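Local coordinates for clavulanic acid biosynthesis oligopeptide binding protein 2 (Streptomyces clavuligerus, PDB 2WOL) that is an oligopeptide-binding protein of clavulanic acid biosynthesis, of the solute-binding type, and probably takes part in peptide transport across the membrane, at residues A[15-20]-A[532-536]; A[396-402]-A[426-431]; A[108-112]-A[230-234]. All blocks are in the same frame, centred on the assembly; numbering follows the deposited sequence.

Interaction 1: A[15-20]-A[532-536]; sequences AGWDAG and LHFRN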
loop_
_atom_site.group_PDB
_atom_site.type_symbol
_atom_site.label_atom_id
_atom_site.label_comp_id
_atom_site.label_asym_id
_atom_site.label_seq_id
_atom_site.Cartn_x
_atom_site.Cartn_y
_atom_site.Cartn_z
ATOM N N ALA A 15 -20.287 6.786 17.871
ATOM C CA ALA A 15 -19.172 7.163 18.740
ATOM C C ALA A 15 -18.640 8.573 18.493
ATOM O O ALA A 15 -18.019 9.167 19.381
ATOM C CB ALA A 15 -18.040 6.144 18.617
ATOM N N GLY A 16 -18.868 9.092 17.289
ATOM C CA GLY A 16 -18.442 10.440 16.925
ATOM C C GLY A 16 -17.521 10.482 15.723
ATOM O O GLY A 16 -16.811 9.515 15.439
ATOM N N TRP A 17 -17.536 11.613 15.020
ATOM C CA TRP A 17 -16.634 11.870 13.900
ATOM C C TRP A 17 -15.185 11.549 14.272
ATOM O O TRP A 17 -14.692 11.998 15.311
ATOM C CB TRP A 17 -16.760 13.341 13.492
ATOM C CG TRP A 17 -15.869 13.777 12.373
ATOM C CD1 TRP A 17 -14.669 14.408 12.483
ATOM C CD2 TRP A 17 -16.124 13.638 10.969
ATOM N NE1 TRP A 17 -14.149 14.663 11.235
ATOM C CE2 TRP A 17 -15.025 14.203 10.287
ATOM C CE3 TRP A 17 -17.175 13.088 10.222
ATOM C CZ2 TRP A 17 -14.943 14.233 8.887
ATOM C CZ3 TRP A 17 -17.097 13.118 8.830
ATOM C CH2 TRP A 17 -15.985 13.687 8.180
ATOM N N ASP A 18 -14.525 10.753 13.425
ATOM C CA ASP A 18 -13.110 10.385 13.588
ATOM C C ASP A 18 -12.773 9.553 14.835
ATOM O O ASP A 18 -11.594 9.394 15.165
ATOM C CB ASP A 18 -12.196 11.625 13.532
ATOM C CG ASP A 18 -11.645 11.897 12.141
ATOM O OD1 ASP A 18 -11.978 11.164 11.186
ATOM O OD2 ASP A 18 -10.855 12.857 12.002
ATOM N N ALA A 19 -13.788 9.007 15.505
ATOM C CA ALA A 19 -13.566 8.237 16.732
ATOM C C ALA A 19 -12.684 7.003 16.515
ATOM O O ALA A 19 -12.015 6.538 17.444
ATOM C CB ALA A 19 -14.892 7.846 17.365
ATOM N N GLY A 20 -12.695 6.480 15.289
ATOM C CA GLY A 20 -11.893 5.305 14.931
ATOM C C GLY A 20 -10.516 5.624 14.374
ATOM O O GLY A 20 -9.809 4.725 13.911
ATOM N N LEU A 532 -13.197 8.572 3.385
ATOM C CA LEU A 532 -14.282 8.536 4.359
ATOM C C LEU A 532 -14.783 7.111 4.532
ATOM O O LEU A 532 -15.357 6.545 3.607
ATOM C CB LEU A 532 -15.435 9.445 3.919
ATOM C CG LEU A 532 -15.203 10.955 4.012
ATOM C CD1 LEU A 532 -16.263 11.699 3.248
ATOM C CD2 LEU A 532 -15.172 11.427 5.453
ATOM N N HIS A 533 -14.548 6.533 5.709
ATOM C CA HIS A 533 -15.077 5.207 6.022
ATOM C C HIS A 533 -16.315 5.332 6.893
ATOM O O HIS A 533 -16.343 6.153 7.809
ATOM C CB HIS A 533 -14.055 4.366 6.789
ATOM C CG HIS A 533 -12.781 4.101 6.050
ATOM N ND1 HIS A 533 -12.743 3.619 4.757
ATOM C CD2 HIS A 533 -11.491 4.200 6.452
ATOM C CE1 HIS A 533 -11.483 3.459 4.388
ATOM N NE2 HIS A 533 -10.704 3.802 5.399
ATOM N N PHE A 534 -17.317 4.497 6.619
ATOM C CA PHE A 534 -18.551 4.450 7.410
ATOM C C PHE A 534 -18.584 3.163 8.235
ATOM O O PHE A 534 -18.355 2.077 7.711
ATOM C CB PHE A 534 -19.777 4.529 6.488
ATOM C CG PHE A 534 -21.085 4.690 7.221
ATOM C CD1 PHE A 534 -21.569 5.962 7.526
ATOM C CD2 PHE A 534 -21.838 3.577 7.597
ATOM C CE1 PHE A 534 -22.776 6.122 8.205
ATOM C CE2 PHE A 534 -23.059 3.732 8.281
ATOM C CZ PHE A 534 -23.518 5.011 8.578
ATOM N N ARG A 535 -18.855 3.294 9.529
ATOM C CA ARG A 535 -18.925 2.138 10.424
ATOM C C ARG A 535 -20.301 2.054 11.060
ATOM O O ARG A 535 -20.761 3.004 11.701
ATOM C CB ARG A 535 -17.855 2.216 11.524
ATOM C CG ARG A 535 -17.695 3.606 12.131
ATOM C CD ARG A 535 -16.858 3.635 13.408
ATOM N NE ARG A 535 -16.287 4.973 13.534
ATOM C CZ ARG A 535 -16.922 6.021 14.053
ATOM N NH1 ARG A 535 -18.141 5.888 14.571
ATOM N NH2 ARG A 535 -16.325 7.205 14.060
ATOM N N ASN A 536 -20.968 0.918 10.891
ATOM C CA ASN A 536 -22.238 0.723 11.575
ATOM C C ASN A 536 -22.032 0.557 13.081
ATOM O O ASN A 536 -21.033 -0.025 13.506
ATOM C CB ASN A 536 -23.018 -0.420 10.944
ATOM C CG ASN A 536 -23.816 0.039 9.740
ATOM O OD1 ASN A 536 -24.637 0.951 9.846
ATOM N ND2 ASN A 536 -23.562 -0.566 8.583
HETATM O O HOH W 1 -20.110 4.296 16.564
#
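Gly16 O lies at the edge of the Arg535 guanidinium, near its plane, whereas the indole of Trp17 takes a methyl of Leu532 obliquely, with OD1 of Asp18, which accepts from Asn298 N, above one indole face towards the rim. Arg535 NH2 donates to Gly16 O at 2.7 Å, with an N-H...O angle of 152°. The same oxygen closes the type II turn 16-19 by accepting from Ala19 N at 3.1 Å, and the two donors arrive from opposite faces of the carbonyl plane. Sharing Gly16 O brings Arg535 NH2 and Ala19 N, both donors, to 3.4 Å. The arginine begins with CG wedged between its backbone N and carbonyl carbon (chi1 42°), then runs extended to NE, which carries the guanidinium to Gly16 O. A water accepts from Ala15 N at 2.8 Å and, more weakly, from Arg535 NH1 at 3.2 Å. Trp17 CH2 touches Leu532 CD2 at 3.6 Å; with CG anti to N (chi1 179°), the far end of the six-membered ring reaches this leucine although the tryptophan CB points off the other way. Arg293 adds a cation-pi contact to the ring. Asp297 forms a salt bridge with Arg535 NE and is bonded to Gly20 N. A buried arginine just after strand 523-534 thus probably has its charge offset by Asp297, while NH1 and NH2 donate to the main-chain carbonyls of Ser294 and Gly16, tying the N-terminal loop to the residues that follow the strand.

Interaction 2: A[396-402]-A[426-431]; sequences GTQRGKF and DVATYF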
loop_
_atom_site.group_PDB
_atom_site.type_symbol
_atom_site.label_atom_id
_atom_site.label_comp_id
_atom_site.label_asym_id
_atom_site.label_seq_id
_atom_site.Cartn_x
_atom_site.Cartn_y
_atom_site.Cartn_z
ATOM N N GLY A 396 0.326 12.481 -19.426
ATOM C CA GLY A 396 -0.343 11.182 -19.433
ATOM C C GLY A 396 -1.214 11.000 -18.204
ATOM O O GLY A 396 -0.835 11.400 -17.101
ATOM N N THR A 397 -2.383 10.390 -18.393
ATOM C CA THR A 397 -3.340 10.215 -17.303
ATOM C C THR A 397 -4.326 9.075 -17.577
ATOM O O THR A 397 -4.284 8.456 -18.642
ATOM C CB THR A 397 -4.103 11.535 -17.018
ATOM O OG1 THR A 397 -4.828 11.418 -15.791
ATOM C CG2 THR A 397 -5.069 11.876 -18.148
ATOM N N GLN A 398 -5.181 8.797 -16.593
ATOM C CA GLN A 398 -6.324 7.887 -16.726
ATOM C C GLN A 398 -7.584 8.713 -16.922
ATOM O O GLN A 398 -7.621 9.887 -16.549
ATOM C CB GLN A 398 -6.543 7.098 -15.431
ATOM C CG GLN A 398 -5.493 6.088 -15.032
ATOM C CD GLN A 398 -5.849 5.379 -13.727
ATOM O OE1 GLN A 398 -6.660 5.873 -12.936
ATOM N NE2 GLN A 398 -5.250 4.217 -13.502
ATOM N N ARG A 399 -8.629 8.089 -17.465
ATOM C CA ARG A 399 -9.983 8.641 -17.393
ATOM C C ARG A 399 -10.441 8.721 -15.937
ATOM O O ARG A 399 -10.049 7.891 -15.113
ATOM C CB ARG A 399 -10.963 7.776 -18.194
ATOM C CG ARG A 399 -11.092 8.175 -19.655
ATOM C CD ARG A 399 -11.686 7.060 -20.513
ATOM N NE ARG A 399 -10.700 6.037 -20.873
ATOM C CZ ARG A 399 -9.953 6.054 -21.977
ATOM N NH1 ARG A 399 -10.059 7.046 -22.852
ATOM N NH2 ARG A 399 -9.091 5.070 -22.205
ATOM N N GLY A 400 -11.257 9.725 -15.622
ATOM C CA GLY A 400 -11.814 9.876 -14.279
ATOM C C GLY A 400 -11.154 10.969 -13.459
ATOM O O GLY A 400 -10.894 12.063 -13.963
ATOM N N LYS A 401 -10.881 10.665 -12.192
ATOM C CA LYS A 401 -10.320 11.638 -11.251
ATOM C C LYS A 401 -8.921 12.098 -11.658
ATOM O O LYS A 401 -8.550 13.256 -11.438
ATOM C CB LYS A 401 -10.298 11.063 -9.830
ATOM C CG LYS A 401 -10.422 12.108 -8.727
ATOM C CD LYS A 401 -11.837 12.670 -8.640
ATOM C CE LYS A 401 -11.951 13.729 -7.555
ATOM N NZ LYS A 401 -13.154 14.593 -7.741
ATOM N N PHE A 402 -8.153 11.183 -12.245
ATOM C CA PHE A 402 -6.820 11.491 -12.759
ATOM C C PHE A 402 -6.895 12.502 -13.899
ATOM O O PHE A 402 -6.008 13.349 -14.036
ATOM C CB PHE A 402 -6.121 10.214 -13.237
ATOM C CG PHE A 402 -5.463 9.416 -12.141
ATOM C CD1 PHE A 402 -5.912 9.485 -10.823
ATOM C CD2 PHE A 402 -4.408 8.563 -12.442
ATOM C CE1 PHE A 402 -5.304 8.731 -9.821
ATOM C CE2 PHE A 402 -3.799 7.803 -11.450
ATOM C CZ PHE A 402 -4.244 7.890 -10.137
ATOM N N ASP A 426 -5.365 3.461 -20.943
ATOM C CA ASP A 426 -6.283 2.465 -20.384
ATOM C C ASP A 426 -6.147 2.362 -18.865
ATOM O O ASP A 426 -5.037 2.256 -18.336
ATOM C CB ASP A 426 -6.029 1.098 -21.025
ATOM C CG ASP A 426 -7.227 0.164 -20.926
ATOM O OD1 ASP A 426 -7.929 0.166 -19.889
ATOM O OD2 ASP A 426 -7.462 -0.586 -21.896
ATOM N N VAL A 427 -7.289 2.391 -18.179
ATOM C CA VAL A 427 -7.342 2.382 -16.715
ATOM C C VAL A 427 -6.798 1.079 -16.117
ATOM O O VAL A 427 -5.951 1.108 -15.220
ATOM C CB VAL A 427 -8.790 2.651 -16.198
ATOM C CG1 VAL A 427 -8.879 2.487 -14.683
ATOM C CG2 VAL A 427 -9.257 4.045 -16.608
ATOM N N ALA A 428 -7.284 -0.051 -16.632
ATOM C CA ALA A 428 -6.958 -1.374 -16.093
ATOM C C ALA A 428 -5.468 -1.716 -16.152
ATOM O O ALA A 428 -4.954 -2.409 -15.270
ATOM C CB ALA A 428 -7.776 -2.445 -16.802
ATOM N N THR A 429 -4.784 -1.226 -17.185
ATOM C CA THR A 429 -3.367 -1.526 -17.390
ATOM C C THR A 429 -2.461 -0.306 -17.194
ATOM O O THR A 429 -1.316 -0.308 -17.642
ATOM C CB THR A 429 -3.113 -2.092 -18.802
ATOM O OG1 THR A 429 -3.523 -1.131 -19.782
ATOM C CG2 THR A 429 -3.870 -3.402 -19.013
ATOM N N TYR A 430 -2.972 0.722 -16.521
ATOM C CA TYR A 430 -2.247 1.988 -16.359
ATOM C C TYR A 430 -0.878 1.819 -15.702
ATOM O O TYR A 430 0.085 2.494 -16.072
ATOM C CB TYR A 430 -3.094 2.987 -15.570
ATOM C CG TYR A 430 -2.560 4.405 -15.575
ATOM C CD1 TYR A 430 -2.585 5.176 -16.738
ATOM C CD2 TYR A 430 -2.051 4.982 -14.411
ATOM C CE1 TYR A 430 -2.108 6.480 -16.747
ATOM C CE2 TYR A 430 -1.573 6.293 -14.407
ATOM C CZ TYR A 430 -1.602 7.032 -15.580
ATOM O OH TYR A 430 -1.133 8.326 -15.593
ATOM N N PHE A 431 -0.794 0.908 -14.738
ATOM C CA PHE A 431 0.442 0.693 -13.988
ATOM C C PHE A 431 1.321 -0.413 -14.591
ATOM O O PHE A 431 2.538 -0.414 -14.410
ATOM C CB PHE A 431 0.118 0.429 -12.510
ATOM C CG PHE A 431 -0.886 1.398 -11.932
ATOM C CD1 PHE A 431 -2.212 1.020 -11.741
ATOM C CD2 PHE A 431 -0.511 2.698 -11.601
ATOM C CE1 PHE A 431 -3.147 1.918 -11.216
ATOM C CE2 PHE A 431 -1.435 3.604 -11.077
ATOM C CZ PHE A 431 -2.755 3.213 -10.884
#
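Gln398 lies across the ring of Tyr430 where two parallel strands, 391-398 and 418-425, joined by helix 401-414 in a beta-alpha-beta crossover, both run out into loops. With CG anti to its carbonyl carbon (chi1 -67°) and the chain extended beyond it, the glutamine sets CG over the centre of the tyrosine face, a CH-pi contact of 3.5 Å to the ring centroid. Its amide continues past the ring, steeply tilted to it, so that NE2 comes to 3.2 Å from Tyr430 CB and lies near CZ of Phe431. The oxygen OE1 turns the other way, above one face of Phe402 and towards its rim. Phe402 in turn points its edge at the face of Tyr430 in an offset edge-to-face pair, centroids 6.0 Å apart and planes at 73°. The tyrosine owes its place to CG standing anti to N (chi1 -169°), which sends the ring from the turn 427-430 back against Thr397 and Gln398 near the end of strand 391-398. There its OH passes 3.4 Å from Thr397 CA and bonds to Val450 O of the next strand in the sheet. At the outer margin Val427 CG2 packs beside the backbone of Arg399, whose guanidinium is in a salt bridge with Glu424 and only loosely near Asp426. Phe431 also meets Trp480, extending the aromatic cluster beyond the two segments. Within the turn, Tyr430 N donates to Val427 O at 3.3 Å, while the closest carbons of the aromatic pair, Phe402 CE2 and Tyr430 CE2, are 4.0 Å apart.

Interaction 3: A[108-112]-A[230-234]; sequences RYDDG and RNPHW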
loop_
_atom_site.group_PDB
_atom_site.type_symbol
_atom_site.label_atom_id
_atom_site.label_comp_id
_atom_site.label_asym_id
_atom_site.label_seq_id
_atom_site.Cartn_x
_atom_site.Cartn_y
_atom_site.Cartn_z
ATOM N N ARG A 108 -0.902 -25.519 14.123
ATOM C CA ARG A 108 -1.531 -26.377 13.121
ATOM C C ARG A 108 -2.331 -25.606 12.073
ATOM O O ARG A 108 -2.880 -24.541 12.360
ATOM C CB ARG A 108 -2.449 -27.399 13.808
ATOM C CG ARG A 108 -1.721 -28.489 14.591
ATOM C CD ARG A 108 -2.700 -29.347 15.379
ATOM N NE ARG A 108 -2.024 -30.438 16.082
ATOM C CZ ARG A 108 -2.644 -31.413 16.746
ATOM N NH1 ARG A 108 -3.971 -31.453 16.809
ATOM N NH2 ARG A 108 -1.932 -32.357 17.350
ATOM N N TYR A 109 -2.383 -26.158 10.861
ATOM C CA TYR A 109 -3.263 -25.661 9.805
ATOM C C TYR A 109 -4.690 -26.146 10.018
ATOM O O TYR A 109 -4.944 -26.997 10.872
ATOM C CB TYR A 109 -2.790 -26.131 8.426
ATOM C CG TYR A 109 -1.424 -25.637 8.033
ATOM C CD1 TYR A 109 -0.310 -26.466 8.134
ATOM C CD2 TYR A 109 -1.244 -24.336 7.560
ATOM C CE1 TYR A 109 0.945 -26.014 7.775
ATOM C CE2 TYR A 109 0.009 -23.876 7.199
ATOM C CZ TYR A 109 1.097 -24.721 7.311
ATOM O OH TYR A 109 2.341 -24.277 6.957
ATOM N N ASP A 110 -5.605 -25.622 9.207
ATOM C CA ASP A 110 -7.026 -25.984 9.259
ATOM C C ASP A 110 -7.323 -27.474 9.042
ATOM O O ASP A 110 -8.409 -27.943 9.387
ATOM C CB ASP A 110 -7.813 -25.152 8.246
ATOM C CG ASP A 110 -7.411 -25.450 6.818
ATOM O OD1 ASP A 110 -6.219 -25.269 6.487
ATOM O OD2 ASP A 110 -8.287 -25.861 6.031
ATOM N N ASP A 111 -6.370 -28.200 8.456
ATOM C CA ASP A 111 -6.521 -29.640 8.230
ATOM C C ASP A 111 -5.907 -30.474 9.357
ATOM O O ASP A 111 -5.878 -31.706 9.282
ATOM C CB ASP A 111 -5.937 -30.042 6.865
ATOM C CG ASP A 111 -4.424 -29.869 6.786
ATOM O OD1 ASP A 111 -3.809 -29.301 7.715
ATOM O OD2 ASP A 111 -3.843 -30.311 5.775
ATOM N N GLY A 112 -5.412 -29.796 10.391
ATOM C CA GLY A 112 -4.865 -30.457 11.575
ATOM C C GLY A 112 -3.382 -30.781 11.496
ATOM O O GLY A 112 -2.794 -31.236 12.479
ATOM N N ARG A 230 -14.745 -20.569 10.990
ATOM C CA ARG A 230 -13.656 -20.750 11.937
ATOM C C ARG A 230 -12.730 -21.894 11.531
ATOM O O ARG A 230 -13.177 -22.935 11.037
ATOM C CB ARG A 230 -14.193 -21.010 13.342
ATOM C CG ARG A 230 -14.850 -19.807 13.999
ATOM C CD ARG A 230 -14.970 -20.039 15.500
ATOM N NE ARG A 230 -15.684 -18.966 16.191
ATOM C CZ ARG A 230 -15.128 -17.825 16.587
ATOM N NH1 ARG A 230 -13.842 -17.588 16.362
ATOM N NH2 ARG A 230 -15.859 -16.914 17.215
ATOM N N ASN A 231 -11.438 -21.668 11.732
ATOM C CA ASN A 231 -10.431 -22.707 11.608
ATOM C C ASN A 231 -10.399 -23.475 12.934
ATOM O O ASN A 231 -9.969 -22.932 13.951
ATOM C CB ASN A 231 -9.074 -22.067 11.290
ATOM C CG ASN A 231 -7.914 -23.060 11.306
ATOM O OD1 ASN A 231 -8.067 -24.227 11.664
ATOM N ND2 ASN A 231 -6.737 -22.584 10.925
ATOM N N PRO A 232 -10.848 -24.745 12.923
ATOM C CA PRO A 232 -10.994 -25.478 14.187
ATOM C C PRO A 232 -9.670 -25.803 14.884
ATOM O O PRO A 232 -9.672 -26.150 16.069
ATOM C CB PRO A 232 -11.715 -26.763 13.771
ATOM C CG PRO A 232 -11.413 -26.940 12.344
ATOM C CD PRO A 232 -11.225 -25.567 11.758
ATOM N N HIS A 233 -8.556 -25.672 14.164
ATOM C CA HIS A 233 -7.240 -25.996 14.716
ATOM C C HIS A 233 -6.409 -24.778 15.113
ATOM O O HIS A 233 -5.307 -24.919 15.651
ATOM C CB HIS A 233 -6.460 -26.881 13.744
ATOM C CG HIS A 233 -7.043 -28.248 13.584
ATOM N ND1 HIS A 233 -6.778 -29.275 14.465
ATOM C CD2 HIS A 233 -7.892 -28.754 12.660
ATOM C CE1 HIS A 233 -7.433 -30.357 14.084
ATOM N NE2 HIS A 233 -8.117 -30.068 12.991
ATOM N N TRP A 234 -6.932 -23.584 14.845
ATOM C CA TRP A 234 -6.279 -22.359 15.294
ATOM C C TRP A 234 -6.404 -22.261 16.814
ATOM O O TRP A 234 -7.472 -22.514 17.368
ATOM C CB TRP A 234 -6.888 -21.141 14.596
ATOM C CG TRP A 234 -6.436 -19.806 15.122
ATOM C CD1 TRP A 234 -5.287 -19.133 14.800
ATOM C CD2 TRP A 234 -7.146 -18.965 16.042
ATOM N NE1 TRP A 234 -5.238 -17.928 15.464
ATOM C CE2 TRP A 234 -6.364 -17.805 16.239
ATOM C CE3 TRP A 234 -8.365 -19.083 16.724
ATOM C CZ2 TRP A 234 -6.763 -16.769 17.088
ATOM C CZ3 TRP A 234 -8.761 -18.048 17.567
ATOM C CH2 TRP A 234 -7.960 -16.912 17.742
HETATM O O HOH W 2 -2.634 -24.218 16.086
#
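His233 lies flat against Gly112, and this is the close-packed part of the contact: Gly112 CA sits 3.5 Å from the imidazole centroid, only 3° off the normal, in a CH-pi contact. Asp110 O meets the ring edge near its plane, 3.4 Å from CD2. The histidine swings its CG anti to the carbonyl carbon (chi1 -68°), which lays the ring over Gly112. Its backbone position sets CB 3.2 Å from Tyr109 O, the oxygen that closes the type I turn 109-112 by accepting from Gly112 N. Next to it, Asn231 lays its amide along Asp110, with OD1 3.2 Å from Asp110 CA. That OD1 accepts from His233 N at 2.9 Å in an Asx turn, the donor standing above the carbonyl plane, while ND2 is bonded to Gly213 O. Looser is the side of Arg108, an exposed residue whose extended chain passes obliquely by the imidazole and leaves NH1 4.3 Å from His233 ND1. Here a water spans the two loops, accepting from Arg108 N at 2.9 Å and donating to His233 O at 2.8 Å. Asp110 turns its carboxylate away to Arg210 and Ser211, and Tyr109 reaches Asp119 of helix 117-127. Two type I turns thus pack together, one leading into that helix and the other leaving strand 225-230, beside the loop that enters strand 215-221.

Interaction 1 spans nearly the whole chain, and interactions 3 and 2 lie nested within the loop it closes, one after the other along the sequence. Interactions 1 and 2 reach the same mixed sheet, at strands 523-534 and 391-398 respectively, yet their centres are 30 Å apart and their nearest atoms about 12 Å. Interaction 3 belongs to the region of the other mixed sheet, at the end of strand 225-230, with its centre 34 Å from interaction 1 and 42 Å from interaction 2. None of the three touches another. Interaction 1 joins chain ends, interaction 2 the ends of a crossover, and interaction 3 two loops 118 residues apart.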